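Side-chain contacts in competence damage-inducible protein A (PDB 5VU3), which is of unknown function but belongs to the CinA superfamily, in which some relatives act as nicotinamide-nucleotide amidases: residues A35-G40 with S67-I72; F130-G135 with L161-T166; S141-S146 with V157-A162. One frame throughout, in Å; residues are numbered along the deposited sequence.

Contact 1: A35-G40 with S67-I72; sequences AESCTG and SAKERI
Ser37 and Lys69 are brought together by their torsions. The CB bond of Ser37 points toward helix 66-73, and with OG anti to the backbone N (chi1 -173°) the hydroxyl comes within bonding distance of Lys69 NZ. Lys69 leaves that helix with CG beside its own backbone N (chi1 -71°), runs extended through its middle torsions and bends only at the last one (chi4 67°), which swings the ammonium group onto the serine. The chain bridges a wide gap, since the two CA atoms are 9.1 Å apart. Lys69 NZ donates to Ser37 OG at 2.9 Å, and Lys69 CE follows close behind, 3.3 Å from Ser37 OG and 3.7 Å from Ser37 CB. Only 72 Å² is buried, so the segments meet through one residue pair and not along a packed face. Ser37 carries a second deposited conformer, and the geometry holds for the one described.

The hydroxyl is gripped twice, for Ser37 OG also donates to Val63 O, while Lys69 NZ has a weak second bond to Ser65 O. In the turn after the strand, Thr39 OG1 bonds to Glu36 OE1, which also accepts from Gly41 N and Leu43 N.

A buried lysine of helix 66-73, which follows strand 57-63 in the chain, thus reaches the C-terminal end of the neighbouring parallel strand 32-37, a polar link between helix and sheet of the alpha/beta fold. Ser111 of strand 106-112 touches both Ser37 and Lys69, and Met94 of helix 88-101 packs on Lys69.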
ATOM      1  N   ALA A  35       8.422   0.940   0.764  1.00 16.52           N
ATOM      2  CA  ALA A  35       8.014   0.746   2.150  1.00 16.02           C
ATOM      3  C   ALA A  35       7.572   2.094   2.695  1.00 17.50           C
ATOM      4  O   ALA A  35       8.367   3.040   2.726  1.00 19.03           O
ATOM      5  CB  ALA A  35       9.160   0.164   2.984  1.00 15.87           C
ATOM      6  N   GLU A  36       6.316   2.188   3.122  1.00 17.44           N
ATOM      7  CA  GLU A  36       5.718   3.459   3.527  1.00 18.50           C
ATOM      8  C   GLU A  36       5.350   3.438   4.998  1.00 16.17           C
ATOM      9  O   GLU A  36       4.610   2.556   5.436  1.00 19.47           O
ATOM     10  CB  GLU A  36       4.447   3.763   2.731  1.00 20.85           C
ATOM     11  CG  GLU A  36       4.643   3.869   1.247  1.00 20.20           C
ATOM     12  CD  GLU A  36       3.310   4.033   0.542  1.00 19.04           C
ATOM     13  OE1 GLU A  36       2.592   5.008   0.854  1.00 16.84           O
ATOM     14  OE2 GLU A  36       2.976   3.167  -0.290  1.00 17.27           O
ATOM     15  N   SER A  37       5.832   4.438   5.748  1.00 16.54           N
ATOM     16  CA  SER A  37       5.450   4.635   7.147  0.50 17.70           C
ATOM     17  C   SER A  37       5.088   6.106   7.352  1.00 19.28           C
ATOM     18  O   SER A  37       5.873   6.863   7.919  1.00 22.85           O
ATOM     19  CB  SER A  37       6.553   4.204   8.091  0.50 21.19           C
ATOM     20  OG  SER A  37       6.079   4.264   9.421  0.50 21.41           O
ATOM     21  N   CYS A  38       3.898   6.481   6.863  1.00 21.74           N
ATOM     22  CA  CYS A  38       3.134   7.700   7.151  1.00 24.08           C
ATOM     23  C   CYS A  38       2.297   8.092   5.939  1.00 22.52           C
ATOM     24  O   CYS A  38       1.302   8.802   6.093  1.00 23.21           O
ATOM     25  CB  CYS A  38       3.989   8.894   7.610  1.00 28.44           C
ATOM     26  SG  CYS A  38       4.888   9.816   6.363  1.00 30.94           S
ATOM     27  N   THR A  39       2.647   7.603   4.747  1.00 21.98           N
ATOM     28  CA  THR A  39       1.863   7.923   3.551  1.00 20.54           C
ATOM     29  C   THR A  39       0.720   6.940   3.295  1.00 20.39           C
ATOM     30  O   THR A  39      -0.135   7.213   2.442  1.00 17.47           O
ATOM     31  CB  THR A  39       2.776   8.009   2.322  1.00 19.74           C
ATOM     32  OG1 THR A  39       3.625   6.857   2.258  1.00 20.16           O
ATOM     33  CG2 THR A  39       3.653   9.256   2.418  1.00 15.86           C
ATOM     34  N   GLY A  40       0.671   5.819   4.017  1.00 18.46           N
ATOM     35  CA  GLY A  40      -0.536   5.005   4.083  1.00 20.32           C
ATOM     36  C   GLY A  40      -0.888   4.214   2.840  1.00 21.01           C
ATOM     37  O   GLY A  40      -2.029   3.762   2.712  1.00 23.55           O
ATOM     38  N   SER A  67       7.370  -2.036  16.111  1.00 27.06           N
ATOM     39  CA  SER A  67       7.554  -3.480  16.210  1.00 29.14           C
ATOM     40  C   SER A  67       7.440  -4.159  14.851  1.00 30.09           C
ATOM     41  O   SER A  67       8.145  -5.137  14.589  1.00 34.21           O
ATOM     42  CB  SER A  67       6.541  -4.068  17.190  1.00 37.90           C
ATOM     43  OG  SER A  67       5.251  -3.533  16.964  1.00 40.22           O
ATOM     44  N   ALA A  68       6.571  -3.658  13.974  1.00 26.30           N
ATOM     45  CA  ALA A  68       6.473  -4.242  12.640  1.00 28.24           C
ATOM     46  C   ALA A  68       7.698  -3.910  11.801  1.00 25.11           C
ATOM     47  O   ALA A  68       8.140  -4.734  10.993  1.00 26.97           O
ATOM     48  CB  ALA A  68       5.202  -3.763  11.943  1.00 32.04           C
ATOM     49  N   LYS A  69       8.250  -2.701  11.954  1.00 25.72           N
ATOM     50  CA  LYS A  69       9.508  -2.387  11.282  1.00 23.21           C
ATOM     51  C   LYS A  69      10.609  -3.344  11.726  1.00 24.07           C
ATOM     52  O   LYS A  69      11.402  -3.817  10.905  1.00 25.38           O
ATOM     53  CB  LYS A  69       9.918  -0.937  11.557  1.00 21.24           C
ATOM     54  CG  LYS A  69       9.056   0.121  10.876  1.00 21.73           C
ATOM     55  CD  LYS A  69       9.542   1.529  11.200  1.00 22.82           C
ATOM     56  CE  LYS A  69       8.563   2.600  10.703  1.00 24.46           C
ATOM     57  NZ  LYS A  69       7.252   2.594  11.416  1.00 23.19           N
ATOM     58  N   GLU A  70      10.664  -3.657  13.022  1.00 25.88           N
ATOM     59  CA  GLU A  70      11.699  -4.566  13.509  1.00 25.06           C
ATOM     60  C   GLU A  70      11.459  -5.991  13.031  1.00 28.73           C
ATOM     61  O   GLU A  70      12.394  -6.680  12.606  1.00 29.37           O
ATOM     62  CB  GLU A  70      11.762  -4.527  15.033  1.00 29.51           C
ATOM     63  CG  GLU A  70      11.992  -3.146  15.593  1.00 33.86           C
ATOM     64  CD  GLU A  70      11.819  -3.095  17.094  1.00 39.48           C
ATOM     65  OE1 GLU A  70      11.046  -3.914  17.630  1.00 44.38           O
ATOM     66  OE2 GLU A  70      12.458  -2.241  17.738  1.00 39.23           O
ATOM     67  N   ARG A  71      10.212  -6.450  13.084  1.00 29.54           N
ATOM     68  CA  ARG A  71       9.935  -7.853  12.800  1.00 31.02           C
ATOM     69  C   ARG A  71       9.916  -8.138  11.300  1.00 28.95           C
ATOM     70  O   ARG A  71      10.482  -9.145  10.850  1.00 27.43           O
ATOM     71  CB  ARG A  71       8.608  -8.241  13.445  1.00 30.89           C
ATOM     72  CG  ARG A  71       8.438  -9.716  13.716  1.00 40.28           C
ATOM     73  CD  ARG A  71       7.045  -9.974  14.264  1.00 49.38           C
ATOM     74  NE  ARG A  71       6.027  -9.328  13.439  1.00 51.79           N
ATOM     75  CZ  ARG A  71       5.360  -8.236  13.798  1.00 51.20           C
ATOM     76  NH1 ARG A  71       5.603  -7.674  14.978  1.00 42.83           N
ATOM     77  NH2 ARG A  71       4.459  -7.705  12.980  1.00 51.84           N
ATOM     78  N   ILE A  72       9.281  -7.270  10.514  1.00 24.05           N
ATOM     79  CA  ILE A  72       9.154  -7.511   9.078  1.00 24.04           C
ATOM     80  C   ILE A  72      10.399  -7.048   8.336  1.00 24.35           C
ATOM     81  O   ILE A  72      10.915  -7.751   7.461  1.00 27.85           O
ATOM     82  CB  ILE A  72       7.896  -6.822   8.521  1.00 22.98           C
ATOM     83  CG1 ILE A  72       6.641  -7.304   9.250  1.00 28.21           C
ATOM     84  CG2 ILE A  72       7.784  -7.068   7.016  1.00 25.18           C
ATOM     85  CD1 ILE A  72       5.382  -6.609   8.794  1.00 28.79           C
TER

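Contact 2: F130-G135 with L161-T166; sequences FAWNIG and LAELVT
Trp132 meets Glu163 and Leu164 in a contact made across the segments by van der Waals packing. The tightest approach is Trp132 CZ2 to Glu163 CB at 3.4 Å, with Glu163 CG 3.7 Å from the same CZ2, so the aliphatic base of the glutamate meets the six-membered part of the indole obliquely, neither squarely over its face nor at its edge. A bend in the Glu163 chain (chi2 -45°) then leads its carboxylate away from the strand, with its plane 68° from the ring.

Purely apolar contacts continue at the pyrrole end. Trp132 CD1 rests 3.9 Å from Leu164 CB, the two side chains sliding past each other in opposite directions, and Leu164 CD1 reaches Ile134 CD1, also at 3.9 Å. Leu164 therefore bridges two residues that point to the same side of the strand. Together these contacts bury 205 Å².

Polar and charged interactions fix the indole from beyond the two segments: Trp132 NE1 donates to Ser160 O, one turn before Leu164 on the helix, and Lys167 makes a cation-pi contact with the ring.

The axes of 130-134 and 161-166 approach to 9.8 Å, with a signed crossing angle of -30°, as in the layers of an alpha/beta fold. Leu164 also packs on Ile108 of strand 106-112 and Leu21 of helix 14-28, while Ala131 and Asn133 turn to helix 88-101 beyond the sheet.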
ATOM      1  N   PHE A 130      13.329  10.198   4.081  1.00 16.98           N
ATOM      2  CA  PHE A 130      13.253   9.438   2.842  1.00 16.85           C
ATOM      3  C   PHE A 130      14.548   8.676   2.630  1.00 17.65           C
ATOM      4  O   PHE A 130      15.626   9.182   2.946  1.00 20.25           O
ATOM      5  CB  PHE A 130      13.019  10.367   1.636  1.00 17.37           C
ATOM      6  CG  PHE A 130      11.750  11.163   1.721  1.00 17.17           C
ATOM      7  CD1 PHE A 130      11.705  12.346   2.432  1.00 17.83           C
ATOM      8  CD2 PHE A 130      10.601  10.722   1.083  1.00 14.57           C
ATOM      9  CE1 PHE A 130      10.526  13.079   2.513  1.00 18.15           C
ATOM     10  CE2 PHE A 130       9.426  11.443   1.163  1.00 17.99           C
ATOM     11  CZ  PHE A 130       9.389  12.624   1.869  1.00 17.77           C
ATOM     12  N   ALA A 131      14.443   7.464   2.090  1.00 18.69           N
ATOM     13  CA  ALA A 131      15.605   6.732   1.611  1.00 19.04           C
ATOM     14  C   ALA A 131      15.329   6.241   0.197  1.00 18.73           C
ATOM     15  O   ALA A 131      14.236   5.743  -0.101  1.00 20.01           O
ATOM     16  CB  ALA A 131      15.962   5.543   2.523  1.00 17.63           C
ATOM     17  N   TRP A 132      16.325   6.391  -0.674  1.00 18.82           N
ATOM     18  CA  TRP A 132      16.301   5.802  -2.005  1.00 21.74           C
ATOM     19  C   TRP A 132      17.507   4.880  -2.113  1.00 21.87           C
ATOM     20  O   TRP A 132      18.649   5.339  -2.034  1.00 26.48           O
ATOM     21  CB  TRP A 132      16.340   6.870  -3.106  1.00 22.65           C
ATOM     22  CG  TRP A 132      15.253   7.925  -3.052  1.00 20.63           C
ATOM     23  CD1 TRP A 132      14.071   7.926  -3.745  1.00 20.41           C
ATOM     24  CD2 TRP A 132      15.267   9.141  -2.286  1.00 19.07           C
ATOM     25  NE1 TRP A 132      13.348   9.065  -3.450  1.00 19.54           N
ATOM     26  CE2 TRP A 132      14.066   9.829  -2.565  1.00 20.32           C
ATOM     27  CE3 TRP A 132      16.183   9.722  -1.402  1.00 21.63           C
ATOM     28  CZ2 TRP A 132      13.753  11.055  -1.976  1.00 19.83           C
ATOM     29  CZ3 TRP A 132      15.869  10.940  -0.820  1.00 23.22           C
ATOM     30  CH2 TRP A 132      14.669  11.595  -1.114  1.00 22.89           C
ATOM     31  N   ASN A 133      17.251   3.586  -2.265  1.00 27.04           N
ATOM     32  CA  ASN A 133      18.290   2.583  -2.459  1.00 23.50           C
ATOM     33  C   ASN A 133      18.244   2.166  -3.925  1.00 25.71           C
ATOM     34  O   ASN A 133      17.259   1.571  -4.378  1.00 22.65           O
ATOM     35  CB  ASN A 133      18.083   1.392  -1.520  1.00 21.69           C
ATOM     36  CG  ASN A 133      19.175   0.351  -1.640  1.00 24.29           C
ATOM     37  OD1 ASN A 133      19.639   0.053  -2.738  1.00 28.12           O
ATOM     38  ND2 ASN A 133      19.577  -0.231  -0.510  1.00 25.79           N
ATOM     39  N   ILE A 134      19.301   2.486  -4.662  1.00 26.38           N
ATOM     40  CA  ILE A 134      19.416   2.141  -6.071  1.00 27.54           C
ATOM     41  C   ILE A 134      20.561   1.151  -6.200  1.00 28.16           C
ATOM     42  O   ILE A 134      21.733   1.528  -6.088  1.00 28.57           O
ATOM     43  CB  ILE A 134      19.656   3.376  -6.948  1.00 27.07           C
ATOM     44  CG1 ILE A 134      18.416   4.275  -6.969  1.00 27.02           C
ATOM     45  CG2 ILE A 134      20.001   2.946  -8.354  1.00 31.54           C
ATOM     46  CD1 ILE A 134      18.680   5.673  -7.500  1.00 33.18           C
ATOM     47  N   GLY A 135      20.232  -0.116  -6.426  1.00 27.12           N
ATOM     48  CA  GLY A 135      21.267  -1.125  -6.608  1.00 31.26           C
ATOM     49  C   GLY A 135      22.201  -1.299  -5.426  1.00 32.26           C
ATOM     50  O   GLY A 135      23.344  -1.727  -5.610  1.00 32.90           O
ATOM     51  N   LEU A 161       8.908  10.599  -5.444  1.00 17.34           N
ATOM     52  CA  LEU A 161       8.949  10.225  -6.851  1.00 19.35           C
ATOM     53  C   LEU A 161       9.826  11.174  -7.656  1.00 20.28           C
ATOM     54  O   LEU A 161      10.583  10.734  -8.532  1.00 19.97           O
ATOM     55  CB  LEU A 161       7.526  10.208  -7.418  1.00 18.18           C
ATOM     56  CG  LEU A 161       6.642   9.086  -6.860  1.00 20.86           C
ATOM     57  CD1 LEU A 161       5.156   9.399  -7.100  1.00 18.18           C
ATOM     58  CD2 LEU A 161       7.028   7.755  -7.500  1.00 21.94           C
ATOM     59  N   ALA A 162       9.710  12.483  -7.403  1.00 18.84           N
ATOM     60  CA  ALA A 162      10.481  13.459  -8.168  1.00 16.90           C
ATOM     61  C   ALA A 162      11.974  13.261  -7.957  1.00 20.90           C
ATOM     62  O   ALA A 162      12.766  13.343  -8.906  1.00 19.88           O
ATOM     63  CB  ALA A 162      10.073  14.878  -7.771  1.00 17.73           C
ATOM     64  N   GLU A 163      12.374  13.000  -6.714  1.00 18.03           N
ATOM     65  CA  GLU A 163      13.780  12.757  -6.428  1.00 19.77           C
ATOM     66  C   GLU A 163      14.284  11.501  -7.125  1.00 21.20           C
ATOM     67  O   GLU A 163      15.384  11.499  -7.685  1.00 25.43           O
ATOM     68  CB  GLU A 163      13.981  12.661  -4.917  1.00 24.03           C
ATOM     69  CG  GLU A 163      13.788  13.990  -4.212  1.00 32.05           C
ATOM     70  CD  GLU A 163      14.493  15.119  -4.944  1.00 41.82           C
ATOM     71  OE1 GLU A 163      15.726  15.237  -4.777  1.00 41.42           O
ATOM     72  OE2 GLU A 163      13.823  15.876  -5.689  1.00 45.16           O
ATOM     73  N   LEU A 164      13.503  10.418  -7.088  1.00 20.91           N
ATOM     74  CA  LEU A 164      13.940   9.186  -7.738  1.00 22.64           C
ATOM     75  C   LEU A 164      14.091   9.380  -9.239  1.00 22.72           C
ATOM     76  O   LEU A 164      15.050   8.884  -9.842  1.00 23.47           O
ATOM     77  CB  LEU A 164      12.962   8.044  -7.453  1.00 21.10           C
ATOM     78  CG  LEU A 164      13.425   6.693  -8.022  1.00 19.78           C
ATOM     79  CD1 LEU A 164      14.844   6.364  -7.537  1.00 21.36           C
ATOM     80  CD2 LEU A 164      12.460   5.553  -7.667  1.00 17.95           C
ATOM     81  N   VAL A 165      13.146  10.089  -9.864  1.00 23.62           N
ATOM     82  CA  VAL A 165      13.245  10.350 -11.299  1.00 25.54           C
ATOM     83  C   VAL A 165      14.560  11.051 -11.616  1.00 31.91           C
ATOM     84  O   VAL A 165      15.287  10.668 -12.540  1.00 34.73           O
ATOM     85  CB  VAL A 165      12.036  11.171 -11.784  1.00 22.16           C
ATOM     86  CG1 VAL A 165      12.313  11.747 -13.168  1.00 28.08           C
ATOM     87  CG2 VAL A 165      10.792  10.296 -11.821  1.00 21.73           C
ATOM     88  N   THR A 166      14.886  12.084 -10.839  1.00 29.41           N
ATOM     89  CA  THR A 166      16.143  12.799 -11.034  1.00 31.75           C
ATOM     90  C   THR A 166      17.338  11.872 -10.866  1.00 33.67           C
ATOM     91  O   THR A 166      18.272  11.900 -11.675  1.00 40.95           O
ATOM     92  CB  THR A 166      16.236  13.963 -10.051  1.00 34.70           C
ATOM     93  OG1 THR A 166      15.157  14.873 -10.292  1.00 34.74           O
ATOM     94  CG2 THR A 166      17.563  14.697 -10.221  1.00 39.23           C
TER

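Contact 3: S141-S146 with V157-A162; sequences SRVLFS and VHYSLA
The hairpin strand 137-144 packs against the C-terminal helix 149-167 of the alpha/beta fold, with Tyr159 reaching across from the helix to Ser141, Val143 and Phe145 at the end of the strand and just past it. This strand is the second arm of a beta-hairpin and the outermost strand on its side of the sheet within the chain, and the helix is the next element of the fold. Ser141, Val143 and Phe145 alternate with residues such as Arg142, which points away, so one face of the strand, continued by Phe145 in the loop, meets the tyrosine.

With CG anti to its backbone N (chi1 173°), Tyr159 extends its ring from the helix toward the strand. Its hydroxyl is 3.0 Å from Ser141 OG, a hydrogen bond in which either group may donate. Ser141 OG sits in the plane of the phenol, at the ring edge, and is 3.5 Å from Tyr159 CE2. Val143 comes over a face instead: its CG2 stands 4.1 Å from the Tyr159 ring centroid, 29° off the normal, a CH-pi contact offset toward CZ, with Val143 CG2 3.7 Å from Tyr159 CZ. The side chains of Phe145 and Tyr159 run at about a right angle, and the Phe145 edge, at CZ, lies 4.1 Å from Tyr159 CB.

The tyrosine is thus held at its hydroxyl, face and base by three different contacts, and Phe130 of strand 127-134 meets its ring too. The other methyl of Val143, CG1, lies 3.5 Å above the plane of the Phe145 ring, offset toward the rim.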
ATOM      1  N   SER A 141      17.147  11.777   2.898  1.00 19.31           N
ATOM      2  CA  SER A 141      16.892  13.186   3.159  1.00 22.29           C
ATOM      3  C   SER A 141      15.899  13.319   4.302  1.00 24.70           C
ATOM      4  O   SER A 141      15.183  12.377   4.651  1.00 26.05           O
ATOM      5  CB  SER A 141      16.361  13.903   1.915  1.00 25.97           C
ATOM      6  OG  SER A 141      15.114  13.366   1.547  1.00 34.08           O
ATOM      7  N   ARG A 142      15.863  14.518   4.872  1.00 23.70           N
ATOM      8  CA  ARG A 142      14.971  14.864   5.969  1.00 23.00           C
ATOM      9  C   ARG A 142      14.250  16.143   5.576  1.00 21.30           C
ATOM     10  O   ARG A 142      14.901  17.147   5.277  1.00 20.97           O
ATOM     11  CB  ARG A 142      15.756  15.057   7.273  1.00 25.84           C
ATOM     12  CG  ARG A 142      14.922  15.577   8.428  1.00 31.86           C
ATOM     13  CD  ARG A 142      15.794  15.827   9.653  1.00 40.64           C
ATOM     14  NE  ARG A 142      16.114  14.583  10.342  1.00 43.96           N
ATOM     15  CZ  ARG A 142      15.391  14.074  11.335  1.00 45.39           C
ATOM     16  NH1 ARG A 142      14.308  14.711  11.764  1.00 43.14           N
ATOM     17  NH2 ARG A 142      15.756  12.929  11.903  1.00 43.48           N
ATOM     18  N   VAL A 143      12.917  16.103   5.551  1.00 19.42           N
ATOM     19  CA  VAL A 143      12.117  17.204   5.020  1.00 19.20           C
ATOM     20  C   VAL A 143      11.039  17.586   6.021  1.00 20.93           C
ATOM     21  O   VAL A 143      10.463  16.722   6.693  1.00 25.19           O
ATOM     22  CB  VAL A 143      11.477  16.842   3.663  1.00 16.60           C
ATOM     23  CG1 VAL A 143      10.707  18.033   3.095  1.00 19.30           C
ATOM     24  CG2 VAL A 143      12.530  16.365   2.672  1.00 17.27           C
ATOM     25  N   LEU A 144      10.769  18.886   6.126  1.00 21.79           N
ATOM     26  CA  LEU A 144       9.621  19.390   6.864  1.00 18.70           C
ATOM     27  C   LEU A 144       8.599  19.907   5.861  1.00 18.48           C
ATOM     28  O   LEU A 144       8.888  20.849   5.117  1.00 19.32           O
ATOM     29  CB  LEU A 144      10.024  20.501   7.828  1.00 22.87           C
ATOM     30  CG  LEU A 144       8.833  21.173   8.505  1.00 27.07           C
ATOM     31  CD1 LEU A 144       8.216  20.219   9.517  1.00 26.87           C
ATOM     32  CD2 LEU A 144       9.244  22.473   9.183  1.00 26.89           C
ATOM     33  N   PHE A 145       7.414  19.297   5.853  1.00 16.37           N
ATOM     34  CA  PHE A 145       6.305  19.711   4.997  1.00 17.52           C
ATOM     35  C   PHE A 145       5.279  20.510   5.798  1.00 20.75           C
ATOM     36  O   PHE A 145       4.987  20.183   6.955  1.00 18.89           O
ATOM     37  CB  PHE A 145       5.610  18.499   4.379  1.00 15.49           C
ATOM     38  CG  PHE A 145       6.480  17.688   3.463  1.00 19.43           C
ATOM     39  CD1 PHE A 145       6.667  18.077   2.143  1.00 21.20           C
ATOM     40  CD2 PHE A 145       7.098  16.525   3.919  1.00 20.17           C
ATOM     41  CE1 PHE A 145       7.461  17.329   1.290  1.00 20.74           C
ATOM     42  CE2 PHE A 145       7.891  15.770   3.077  1.00 17.78           C
ATOM     43  CZ  PHE A 145       8.076  16.173   1.757  1.00 18.55           C
ATOM     44  N   SER A 146       4.702  21.530   5.168  1.00 20.26           N
ATOM     45  CA  SER A 146       3.652  22.314   5.806  1.00 21.47           C
ATOM     46  C   SER A 146       2.283  21.671   5.584  1.00 21.08           C
ATOM     47  O   SER A 146       2.100  20.816   4.711  1.00 21.35           O
ATOM     48  CB  SER A 146       3.640  23.747   5.263  1.00 20.38           C
ATOM     49  OG  SER A 146       3.190  23.772   3.915  1.00 23.97           O
ATOM     50  N   VAL A 157       4.633  12.021  -1.093  1.00 16.67           N
ATOM     51  CA  VAL A 157       4.558  11.093  -2.217  1.00 17.64           C
ATOM     52  C   VAL A 157       5.185  11.714  -3.459  1.00 18.69           C
ATOM     53  O   VAL A 157       6.009  11.091  -4.140  1.00 16.72           O
ATOM     54  CB  VAL A 157       3.100  10.668  -2.465  1.00 17.56           C
ATOM     55  CG1 VAL A 157       2.965   9.972  -3.828  1.00 16.78           C
ATOM     56  CG2 VAL A 157       2.627   9.747  -1.343  1.00 16.76           C
ATOM     57  N   HIS A 158       4.829  12.944  -3.747  1.00 17.29           N
ATOM     58  CA  HIS A 158       5.378  13.644  -4.892  1.00 18.03           C
ATOM     59  C   HIS A 158       6.876  13.794  -4.781  1.00 21.55           C
ATOM     60  O   HIS A 158       7.579  13.539  -5.682  1.00 19.07           O
ATOM     61  CB  HIS A 158       4.697  14.998  -5.085  1.00 18.81           C
ATOM     62  CG  HIS A 158       5.222  15.820  -6.226  1.00 19.78           C
ATOM     63  ND1 HIS A 158       6.389  16.524  -6.161  1.00 17.85           N
ATOM     64  CD2 HIS A 158       4.720  16.052  -7.455  1.00 17.70           C
ATOM     65  CE1 HIS A 158       6.579  17.163  -7.292  1.00 19.66           C
ATOM     66  NE2 HIS A 158       5.585  16.882  -8.099  1.00 21.60           N
ATOM     67  N   TYR A 159       7.325  14.206  -3.618  1.00 16.00           N
ATOM     68  CA  TYR A 159       8.752  14.429  -3.412  1.00 18.19           C
ATOM     69  C   TYR A 159       9.552  13.138  -3.590  1.00 16.88           C
ATOM     70  O   TYR A 159      10.606  13.143  -4.237  1.00 19.05           O
ATOM     71  CB  TYR A 159       8.984  15.043  -2.026  1.00 18.89           C
ATOM     72  CG  TYR A 159      10.435  15.165  -1.612  1.00 22.66           C
ATOM     73  CD1 TYR A 159      11.173  16.310  -1.900  1.00 29.89           C
ATOM     74  CD2 TYR A 159      11.061  14.144  -0.903  1.00 23.99           C
ATOM     75  CE1 TYR A 159      12.502  16.424  -1.514  1.00 27.30           C
ATOM     76  CE2 TYR A 159      12.380  14.250  -0.512  1.00 24.31           C
ATOM     77  CZ  TYR A 159      13.097  15.385  -0.819  1.00 27.38           C
ATOM     78  OH  TYR A 159      14.411  15.471  -0.424  1.00 31.44           O
ATOM     79  N   SER A 160       9.060  12.016  -3.048  1.00 16.71           N
ATOM     80  CA  SER A 160       9.800  10.760  -3.180  1.00 16.51           C
ATOM     81  C   SER A 160       9.953  10.368  -4.641  1.00 21.49           C
ATOM     82  O   SER A 160      11.014   9.883  -5.056  1.00 19.60           O
ATOM     83  CB  SER A 160       9.113   9.635  -2.394  1.00 16.87           C
ATOM     84  OG  SER A 160       7.893   9.225  -3.002  1.00 17.25           O
ATOM     85  N   LEU A 161       8.908  10.599  -5.444  1.00 17.34           N
ATOM     86  CA  LEU A 161       8.949  10.225  -6.851  1.00 19.35           C
ATOM     87  C   LEU A 161       9.826  11.174  -7.656  1.00 20.28           C
ATOM     88  O   LEU A 161      10.583  10.734  -8.532  1.00 19.97           O
ATOM     89  CB  LEU A 161       7.526  10.208  -7.418  1.00 18.18           C
ATOM     90  CG  LEU A 161       6.642   9.086  -6.860  1.00 20.86           C
ATOM     91  CD1 LEU A 161       5.156   9.399  -7.100  1.00 18.18           C
ATOM     92  CD2 LEU A 161       7.028   7.755  -7.500  1.00 21.94           C
ATOM     93  N   ALA A 162       9.710  12.483  -7.403  1.00 18.84           N
ATOM     94  CA  ALA A 162      10.481  13.459  -8.168  1.00 16.90           C
ATOM     95  C   ALA A 162      11.974  13.261  -7.957  1.00 20.90           C
ATOM     96  O   ALA A 162      12.766  13.343  -8.906  1.00 19.88           O
ATOM     97  CB  ALA A 162      10.073  14.878  -7.771  1.00 17.73           C
TER

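In the fold
Along the chain, contact 1 closes before the other two begin, and contacts 2 and 3 both end on helix 149-167, sharing Leu161 and Ala162. All three reach one five-stranded mixed sheet. Centres of contacts 2 and 3 are about 11 Å apart; contact 1 lies about 18 Å and 17 Å from them, centre to centre. Contacts 2 and 3 are continuous, since strands 127-134 and 137-144 are neighbours and Trp132 CH2 lies 3.6 Å from Tyr159 CE2. Contact 1 joins the sheet to helix 66-73, yet its turn reaches helix 149-167 where Thr39 CG2 meets Val157 CG2 at 3.9 Å. One helix thus packs beside both the hairpin and the turn that follows strand 32-37.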